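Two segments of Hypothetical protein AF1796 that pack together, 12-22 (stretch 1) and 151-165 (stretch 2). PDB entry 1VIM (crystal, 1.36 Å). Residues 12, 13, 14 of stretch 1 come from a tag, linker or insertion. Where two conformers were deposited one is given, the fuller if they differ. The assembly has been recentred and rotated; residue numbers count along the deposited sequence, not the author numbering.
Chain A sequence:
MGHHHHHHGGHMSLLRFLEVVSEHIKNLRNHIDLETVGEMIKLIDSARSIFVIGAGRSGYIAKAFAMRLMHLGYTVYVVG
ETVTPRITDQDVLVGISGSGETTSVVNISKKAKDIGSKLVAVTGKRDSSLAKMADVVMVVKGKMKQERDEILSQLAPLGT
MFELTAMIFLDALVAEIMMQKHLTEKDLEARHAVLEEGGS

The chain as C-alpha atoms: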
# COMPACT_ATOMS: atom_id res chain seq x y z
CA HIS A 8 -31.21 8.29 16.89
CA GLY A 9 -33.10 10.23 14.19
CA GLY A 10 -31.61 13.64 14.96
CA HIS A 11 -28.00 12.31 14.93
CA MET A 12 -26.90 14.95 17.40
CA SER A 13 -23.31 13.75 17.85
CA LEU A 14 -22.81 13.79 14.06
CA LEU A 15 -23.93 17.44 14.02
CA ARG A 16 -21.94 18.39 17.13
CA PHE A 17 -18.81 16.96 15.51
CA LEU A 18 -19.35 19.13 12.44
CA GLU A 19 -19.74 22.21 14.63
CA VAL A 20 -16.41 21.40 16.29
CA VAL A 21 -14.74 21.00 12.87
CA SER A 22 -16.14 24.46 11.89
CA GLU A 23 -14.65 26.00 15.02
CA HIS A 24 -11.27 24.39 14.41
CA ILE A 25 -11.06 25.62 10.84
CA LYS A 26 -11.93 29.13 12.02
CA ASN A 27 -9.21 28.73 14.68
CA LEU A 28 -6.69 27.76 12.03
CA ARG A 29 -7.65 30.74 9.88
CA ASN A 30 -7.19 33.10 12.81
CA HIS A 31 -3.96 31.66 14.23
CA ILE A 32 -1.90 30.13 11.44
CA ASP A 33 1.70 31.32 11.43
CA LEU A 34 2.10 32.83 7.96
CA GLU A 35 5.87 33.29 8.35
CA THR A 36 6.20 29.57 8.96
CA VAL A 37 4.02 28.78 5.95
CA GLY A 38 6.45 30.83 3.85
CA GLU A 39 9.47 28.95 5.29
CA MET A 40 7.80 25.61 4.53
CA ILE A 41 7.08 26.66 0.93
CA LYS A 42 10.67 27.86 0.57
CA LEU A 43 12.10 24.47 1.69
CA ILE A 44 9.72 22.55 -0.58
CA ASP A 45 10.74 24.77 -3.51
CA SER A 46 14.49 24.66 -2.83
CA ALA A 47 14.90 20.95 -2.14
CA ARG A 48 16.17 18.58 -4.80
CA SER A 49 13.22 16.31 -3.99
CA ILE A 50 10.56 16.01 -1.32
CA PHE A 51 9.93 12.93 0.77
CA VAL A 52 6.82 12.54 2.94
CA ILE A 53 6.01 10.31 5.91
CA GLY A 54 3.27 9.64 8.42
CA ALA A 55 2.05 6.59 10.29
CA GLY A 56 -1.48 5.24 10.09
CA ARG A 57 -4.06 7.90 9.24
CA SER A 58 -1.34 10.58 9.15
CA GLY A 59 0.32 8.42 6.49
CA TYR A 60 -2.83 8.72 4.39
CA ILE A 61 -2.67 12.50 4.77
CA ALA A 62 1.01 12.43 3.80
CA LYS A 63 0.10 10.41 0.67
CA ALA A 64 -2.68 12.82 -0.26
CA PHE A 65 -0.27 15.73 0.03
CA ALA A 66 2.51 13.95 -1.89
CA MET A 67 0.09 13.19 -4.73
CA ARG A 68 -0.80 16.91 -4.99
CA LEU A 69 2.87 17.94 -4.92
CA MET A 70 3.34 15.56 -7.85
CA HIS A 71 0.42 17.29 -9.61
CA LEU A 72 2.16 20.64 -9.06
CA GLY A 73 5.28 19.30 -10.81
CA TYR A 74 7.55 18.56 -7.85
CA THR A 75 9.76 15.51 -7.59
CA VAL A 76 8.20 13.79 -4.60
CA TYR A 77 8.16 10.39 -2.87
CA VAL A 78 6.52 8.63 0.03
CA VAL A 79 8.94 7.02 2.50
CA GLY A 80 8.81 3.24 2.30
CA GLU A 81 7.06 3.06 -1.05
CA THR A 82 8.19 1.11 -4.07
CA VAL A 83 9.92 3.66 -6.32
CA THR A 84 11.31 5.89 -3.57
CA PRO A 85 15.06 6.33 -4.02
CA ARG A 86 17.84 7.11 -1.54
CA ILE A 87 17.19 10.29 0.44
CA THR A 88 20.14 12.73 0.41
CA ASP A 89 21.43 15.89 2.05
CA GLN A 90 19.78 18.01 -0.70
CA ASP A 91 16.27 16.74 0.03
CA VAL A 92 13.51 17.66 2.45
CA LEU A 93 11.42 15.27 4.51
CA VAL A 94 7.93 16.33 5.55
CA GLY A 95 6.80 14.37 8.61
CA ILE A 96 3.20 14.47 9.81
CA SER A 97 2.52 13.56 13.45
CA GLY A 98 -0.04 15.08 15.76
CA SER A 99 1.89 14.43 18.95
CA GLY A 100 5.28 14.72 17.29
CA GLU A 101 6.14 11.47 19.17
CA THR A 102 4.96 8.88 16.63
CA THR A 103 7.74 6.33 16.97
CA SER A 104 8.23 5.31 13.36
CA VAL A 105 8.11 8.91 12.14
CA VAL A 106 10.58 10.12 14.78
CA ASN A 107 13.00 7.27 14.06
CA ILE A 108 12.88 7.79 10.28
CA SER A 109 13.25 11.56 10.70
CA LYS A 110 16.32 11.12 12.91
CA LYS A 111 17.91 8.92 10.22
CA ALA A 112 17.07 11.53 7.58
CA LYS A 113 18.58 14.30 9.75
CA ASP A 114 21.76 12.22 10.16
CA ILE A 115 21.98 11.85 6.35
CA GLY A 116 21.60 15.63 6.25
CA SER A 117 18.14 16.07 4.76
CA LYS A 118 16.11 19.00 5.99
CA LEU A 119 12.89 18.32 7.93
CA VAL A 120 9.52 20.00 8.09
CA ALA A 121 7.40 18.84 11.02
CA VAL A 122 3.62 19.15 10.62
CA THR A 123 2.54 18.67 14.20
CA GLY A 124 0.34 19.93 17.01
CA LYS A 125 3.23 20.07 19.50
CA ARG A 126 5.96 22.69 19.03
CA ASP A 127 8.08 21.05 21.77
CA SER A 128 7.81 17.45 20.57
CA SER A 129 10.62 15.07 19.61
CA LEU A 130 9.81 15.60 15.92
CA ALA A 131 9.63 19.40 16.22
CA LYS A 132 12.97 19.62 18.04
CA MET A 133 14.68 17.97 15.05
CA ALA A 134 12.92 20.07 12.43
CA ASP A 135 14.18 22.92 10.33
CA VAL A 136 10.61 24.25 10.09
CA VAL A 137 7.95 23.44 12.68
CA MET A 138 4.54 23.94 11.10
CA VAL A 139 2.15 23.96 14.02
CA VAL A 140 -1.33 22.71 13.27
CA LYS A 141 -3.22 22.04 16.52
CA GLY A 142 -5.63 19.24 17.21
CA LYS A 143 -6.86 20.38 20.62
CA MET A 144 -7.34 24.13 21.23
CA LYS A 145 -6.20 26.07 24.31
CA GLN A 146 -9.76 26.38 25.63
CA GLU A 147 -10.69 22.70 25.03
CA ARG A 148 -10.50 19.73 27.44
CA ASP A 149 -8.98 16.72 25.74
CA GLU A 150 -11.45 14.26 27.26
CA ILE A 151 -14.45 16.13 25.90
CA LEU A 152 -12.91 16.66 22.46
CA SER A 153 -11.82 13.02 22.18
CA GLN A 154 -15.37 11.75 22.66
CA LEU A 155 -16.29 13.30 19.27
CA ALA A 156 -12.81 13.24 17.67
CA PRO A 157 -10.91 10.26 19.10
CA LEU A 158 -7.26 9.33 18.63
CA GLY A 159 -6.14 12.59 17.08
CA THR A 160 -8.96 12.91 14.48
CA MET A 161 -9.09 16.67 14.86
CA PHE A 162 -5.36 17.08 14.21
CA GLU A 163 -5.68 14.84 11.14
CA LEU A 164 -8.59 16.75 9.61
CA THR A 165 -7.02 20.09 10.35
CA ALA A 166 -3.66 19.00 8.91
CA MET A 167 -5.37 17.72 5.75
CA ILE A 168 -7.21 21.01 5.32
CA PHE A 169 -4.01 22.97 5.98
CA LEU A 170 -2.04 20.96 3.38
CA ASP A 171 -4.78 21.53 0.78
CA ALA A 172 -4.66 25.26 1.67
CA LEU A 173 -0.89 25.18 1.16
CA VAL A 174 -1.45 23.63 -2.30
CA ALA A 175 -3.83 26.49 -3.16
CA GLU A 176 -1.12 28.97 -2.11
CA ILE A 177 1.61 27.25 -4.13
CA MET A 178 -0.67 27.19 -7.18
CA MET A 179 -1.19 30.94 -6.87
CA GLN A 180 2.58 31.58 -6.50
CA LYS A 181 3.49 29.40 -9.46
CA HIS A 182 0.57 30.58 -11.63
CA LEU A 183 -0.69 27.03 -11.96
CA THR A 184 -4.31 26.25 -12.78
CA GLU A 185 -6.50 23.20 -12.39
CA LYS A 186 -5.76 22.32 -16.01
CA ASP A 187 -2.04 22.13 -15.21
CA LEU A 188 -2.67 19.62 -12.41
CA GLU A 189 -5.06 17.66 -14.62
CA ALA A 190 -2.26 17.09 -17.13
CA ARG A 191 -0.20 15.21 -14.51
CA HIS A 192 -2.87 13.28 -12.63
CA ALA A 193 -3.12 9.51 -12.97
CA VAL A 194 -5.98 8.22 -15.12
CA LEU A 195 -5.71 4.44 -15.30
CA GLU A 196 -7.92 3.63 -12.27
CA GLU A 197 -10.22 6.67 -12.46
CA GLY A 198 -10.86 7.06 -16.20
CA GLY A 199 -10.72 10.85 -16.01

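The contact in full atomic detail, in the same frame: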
# COMPACT_ATOMS: atom_id res chain seq x y z
N MET A 12 -27.45 13.77 16.78
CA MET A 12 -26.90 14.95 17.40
C MET A 12 -25.39 14.94 17.51
O MET A 12 -24.79 15.98 17.33
CB MET A 12 -27.52 15.17 18.77
CG MET A 12 -29.03 15.36 18.68
SD MET A 12 -29.47 16.81 17.76
CE MET A 12 -29.12 18.06 18.96
N SER A 13 -24.77 13.79 17.78
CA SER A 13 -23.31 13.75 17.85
C SER A 13 -22.67 14.00 16.48
O SER A 13 -21.62 14.63 16.39
CB SER A 13 -22.83 12.44 18.45
OG SER A 13 -23.16 12.46 19.84
N LEU A 14 -23.29 13.50 15.42
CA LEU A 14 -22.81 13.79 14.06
C LEU A 14 -22.74 15.32 13.86
O LEU A 14 -21.74 15.89 13.42
CB LEU A 14 -23.70 13.13 13.00
CG LEU A 14 -23.16 13.05 11.56
CD1 LEU A 14 -23.78 11.92 10.78
CD2 LEU A 14 -23.28 14.34 10.81
N LEU A 15 -23.83 15.99 14.22
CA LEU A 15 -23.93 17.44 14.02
C LEU A 15 -23.00 18.22 14.93
O LEU A 15 -22.37 19.20 14.49
CB LEU A 15 -25.40 17.90 14.11
CG LEU A 15 -26.38 17.20 13.14
CD1 LEU A 15 -27.81 17.61 13.50
CD2 LEU A 15 -26.12 17.49 11.66
N ARG A 16 -22.84 17.75 16.17
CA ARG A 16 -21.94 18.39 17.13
C ARG A 16 -20.50 18.28 16.62
O ARG A 16 -19.72 19.25 16.67
CB ARG A 16 -22.07 17.74 18.50
CG ARG A 16 -21.13 18.22 19.57
CD ARG A 16 -21.62 17.87 20.98
NE ARG A 16 -22.77 18.71 21.23
CZ ARG A 16 -22.73 19.89 21.83
NH1 ARG A 16 -21.60 20.39 22.36
NH2 ARG A 16 -23.84 20.58 21.94
N PHE A 17 -20.14 17.11 16.06
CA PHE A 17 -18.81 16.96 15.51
C PHE A 17 -18.55 17.99 14.39
O PHE A 17 -17.50 18.62 14.35
CB PHE A 17 -18.64 15.52 14.98
CG PHE A 17 -17.31 15.29 14.32
CD1 PHE A 17 -17.16 15.52 12.95
CD2 PHE A 17 -16.19 14.91 15.06
CE1 PHE A 17 -15.93 15.34 12.34
CE2 PHE A 17 -14.97 14.72 14.44
CZ PHE A 17 -14.84 14.95 13.07
N LEU A 18 -19.52 18.17 13.50
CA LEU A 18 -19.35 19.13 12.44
C LEU A 18 -19.20 20.56 12.95
O LEU A 18 -18.42 21.32 12.40
CB LEU A 18 -20.51 19.03 11.44
CG LEU A 18 -20.64 17.70 10.70
CD1 LEU A 18 -21.87 17.69 9.83
CD2 LEU A 18 -19.38 17.39 9.90
N GLU A 19 -19.91 20.89 14.03
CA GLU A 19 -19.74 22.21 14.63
C GLU A 19 -18.32 22.36 15.14
O GLU A 19 -17.71 23.40 14.92
CB GLU A 19 -20.73 22.42 15.79
CG GLU A 19 -20.77 23.85 16.37
CD GLU A 19 -19.56 24.28 17.20
OE1 GLU A 19 -19.07 23.49 18.01
OE2 GLU A 19 -19.09 25.45 17.06
N VAL A 20 -17.79 21.34 15.80
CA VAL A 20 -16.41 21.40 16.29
C VAL A 20 -15.42 21.58 15.13
O VAL A 20 -14.53 22.42 15.22
CB VAL A 20 -16.04 20.16 17.13
CG1 VAL A 20 -14.55 20.18 17.52
CG2 VAL A 20 -16.91 20.12 18.35
N VAL A 21 -15.60 20.84 14.04
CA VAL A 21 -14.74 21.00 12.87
C VAL A 21 -14.77 22.47 12.38
O VAL A 21 -13.71 23.04 12.14
CB VAL A 21 -15.13 20.03 11.73
CG1 VAL A 21 -14.33 20.32 10.44
CG2 VAL A 21 -14.82 18.62 12.18
N SER A 22 -15.99 23.05 12.29
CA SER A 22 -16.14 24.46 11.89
C SER A 22 -15.31 25.37 12.78
O SER A 22 -14.57 26.26 12.28
CB SER A 22 -17.60 24.86 12.00
OG SER A 22 -18.32 24.37 10.90
N ILE A 151 -13.19 15.79 26.53
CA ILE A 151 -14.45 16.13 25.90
C ILE A 151 -14.28 16.08 24.38
O ILE A 151 -15.13 15.54 23.67
CB ILE A 151 -14.92 17.52 26.39
CG1 ILE A 151 -15.17 17.44 27.90
CG2 ILE A 151 -16.13 17.98 25.62
CD1 ILE A 151 -15.51 18.79 28.53
N LEU A 152 -13.20 16.68 23.89
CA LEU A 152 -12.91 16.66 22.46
C LEU A 152 -12.79 15.23 21.93
O LEU A 152 -13.34 14.92 20.88
CB LEU A 152 -11.66 17.47 22.12
CG LEU A 152 -11.23 17.50 20.64
CD1 LEU A 152 -12.34 18.04 19.70
CD2 LEU A 152 -9.93 18.27 20.47
N SER A 153 -12.11 14.35 22.67
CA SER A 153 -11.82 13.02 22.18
C SER A 153 -13.05 12.13 22.09
O SER A 153 -13.05 11.10 21.37
CB SER A 153 -10.79 12.35 23.08
OG SER A 153 -9.55 13.07 23.00
N GLN A 154 -14.12 12.50 22.79
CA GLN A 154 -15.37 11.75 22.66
C GLN A 154 -16.00 11.88 21.26
O GLN A 154 -16.62 10.96 20.76
CB GLN A 154 -16.39 12.18 23.73
CG GLN A 154 -17.72 11.43 23.70
CD GLN A 154 -17.56 9.93 23.85
OE1 GLN A 154 -16.93 9.47 24.81
NE2 GLN A 154 -18.12 9.17 22.93
N LEU A 155 -15.82 13.05 20.63
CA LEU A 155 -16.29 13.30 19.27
C LEU A 155 -15.21 12.98 18.25
O LEU A 155 -15.53 12.52 17.16
CB LEU A 155 -16.69 14.77 19.11
CG LEU A 155 -17.91 15.19 19.91
CD1 LEU A 155 -18.00 16.73 19.94
CD2 LEU A 155 -19.19 14.57 19.37
N ALA A 156 -13.95 13.24 18.61
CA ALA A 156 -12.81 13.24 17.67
C ALA A 156 -11.70 12.42 18.32
O ALA A 156 -10.72 12.97 18.83
CB ALA A 156 -12.37 14.67 17.39
N PRO A 157 -11.85 11.09 18.34
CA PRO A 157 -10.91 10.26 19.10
C PRO A 157 -9.56 10.13 18.41
O PRO A 157 -9.47 10.29 17.16
CB PRO A 157 -11.62 8.90 19.13
CG PRO A 157 -12.41 8.85 17.84
CD PRO A 157 -12.93 10.28 17.75
N LEU A 158 -8.54 9.78 19.18
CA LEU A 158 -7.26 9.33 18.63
C LEU A 158 -6.65 10.33 17.67
O LEU A 158 -6.05 9.94 16.67
CB LEU A 158 -7.40 7.97 17.93
CG LEU A 158 -7.73 6.78 18.85
CD1 LEU A 158 -7.80 5.50 18.00
CD2 LEU A 158 -6.83 6.64 20.13
N GLY A 159 -6.80 11.61 17.95
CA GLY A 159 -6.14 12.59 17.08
C GLY A 159 -6.87 12.94 15.77
O GLY A 159 -6.29 13.61 14.90
N THR A 160 -8.13 12.55 15.64
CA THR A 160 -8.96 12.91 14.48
C THR A 160 -8.93 14.39 14.16
O THR A 160 -8.86 14.76 13.00
CB THR A 160 -10.42 12.49 14.79
OG1 THR A 160 -10.52 11.06 14.75
CG2 THR A 160 -11.40 12.98 13.71
N MET A 161 -9.05 15.24 15.17
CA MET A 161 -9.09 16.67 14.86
C MET A 161 -7.77 17.18 14.29
O MET A 161 -7.80 17.97 13.34
CB MET A 161 -9.51 17.49 16.07
CG MET A 161 -10.03 18.88 15.72
SD MET A 161 -11.42 18.93 14.53
CE MET A 161 -12.43 17.57 15.25
N PHE A 162 -6.64 16.74 14.82
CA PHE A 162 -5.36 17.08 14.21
C PHE A 162 -5.35 16.62 12.74
O PHE A 162 -4.93 17.35 11.84
CB PHE A 162 -4.17 16.42 14.93
CG PHE A 162 -2.91 16.50 14.12
CD1 PHE A 162 -2.20 17.71 14.06
CD2 PHE A 162 -2.47 15.41 13.35
CE1 PHE A 162 -1.05 17.83 13.27
CE2 PHE A 162 -1.34 15.52 12.55
CZ PHE A 162 -0.63 16.72 12.51
N GLU A 163 -5.80 15.39 12.48
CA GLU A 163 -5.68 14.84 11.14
C GLU A 163 -6.52 15.62 10.14
O GLU A 163 -6.04 16.00 9.09
CB GLU A 163 -6.10 13.37 11.14
CG GLU A 163 -5.15 12.53 11.99
CD GLU A 163 -5.67 11.18 12.28
OE1 GLU A 163 -6.81 10.87 11.89
OE2 GLU A 163 -4.91 10.43 12.95
N LEU A 164 -7.76 15.95 10.51
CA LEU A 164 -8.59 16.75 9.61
C LEU A 164 -8.01 18.14 9.40
O LEU A 164 -8.01 18.66 8.29
CB LEU A 164 -10.01 16.88 10.19
CG LEU A 164 -10.83 15.62 10.21
CD1 LEU A 164 -12.15 15.89 10.90
CD2 LEU A 164 -11.02 15.08 8.79
N THR A 165 -7.52 18.73 10.46
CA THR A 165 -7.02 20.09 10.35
C THR A 165 -5.74 20.10 9.50
O THR A 165 -5.53 21.01 8.69
CB THR A 165 -6.76 20.68 11.74
OG1 THR A 165 -7.96 20.60 12.52
CG2 THR A 165 -6.45 22.19 11.66

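Helices often pack by reciprocal insertion, a side chain from each partner filling a hollow in the other, and the contact between residues 12-22 and 151-165 of AF1796 illustrates the principle without a single hydrogen bond crossing it. Stretch 1 is one helix; stretch 2 bends from one helix into another, so the first helix meets two at once, at 118° and 54° between their N-to-C directions.

The first bump is Phe17. Its CA-to-CB bond runs sideways, but with chi1 at t the ring reaches into a hollow walled by Leu155, Thr160, Met161 and Leu164, residues drawn from both arms of the bend. The ring enters rim-first: Leu164 CD1 lies 3.6 Å from Phe17 CZ, Thr160 CG2 lies 4.0 Å from the same atom, and Ala156 CB lies 3.9 Å from Phe17 CE2, all three near the plane of the ring. The backbone is close as well, Phe17 CD2 standing 3.2 Å from Leu155 O.

Leu155 returns the favour. It points toward stretch 1 and drops between Ser13, Arg16, Phe17 and Val20, the spacing of one helical face; Ser13 belongs to the tag, so one wall of this pocket is not native. The fork of the leucine spans the pocket: Leu155 CD1 sits 3.5 Å from Arg16 CG and 3.9 Å from Val20 CG2, while Leu155 CD2 lies 3.8 Å from Ser13 O.

Smaller contacts close the gaps around these two plugs. The methyl of Met161 serves three neighbours, its CE being 3.9 Å from Phe17 CE2, 4.1 Å from Val20 CG1 and 4.0 Å from Val21 CG2. Val20 CG1 also meets Leu152 CD1 at 3.8 Å. The fit thus rests on interlocking shape, with 445 Å² buried in all.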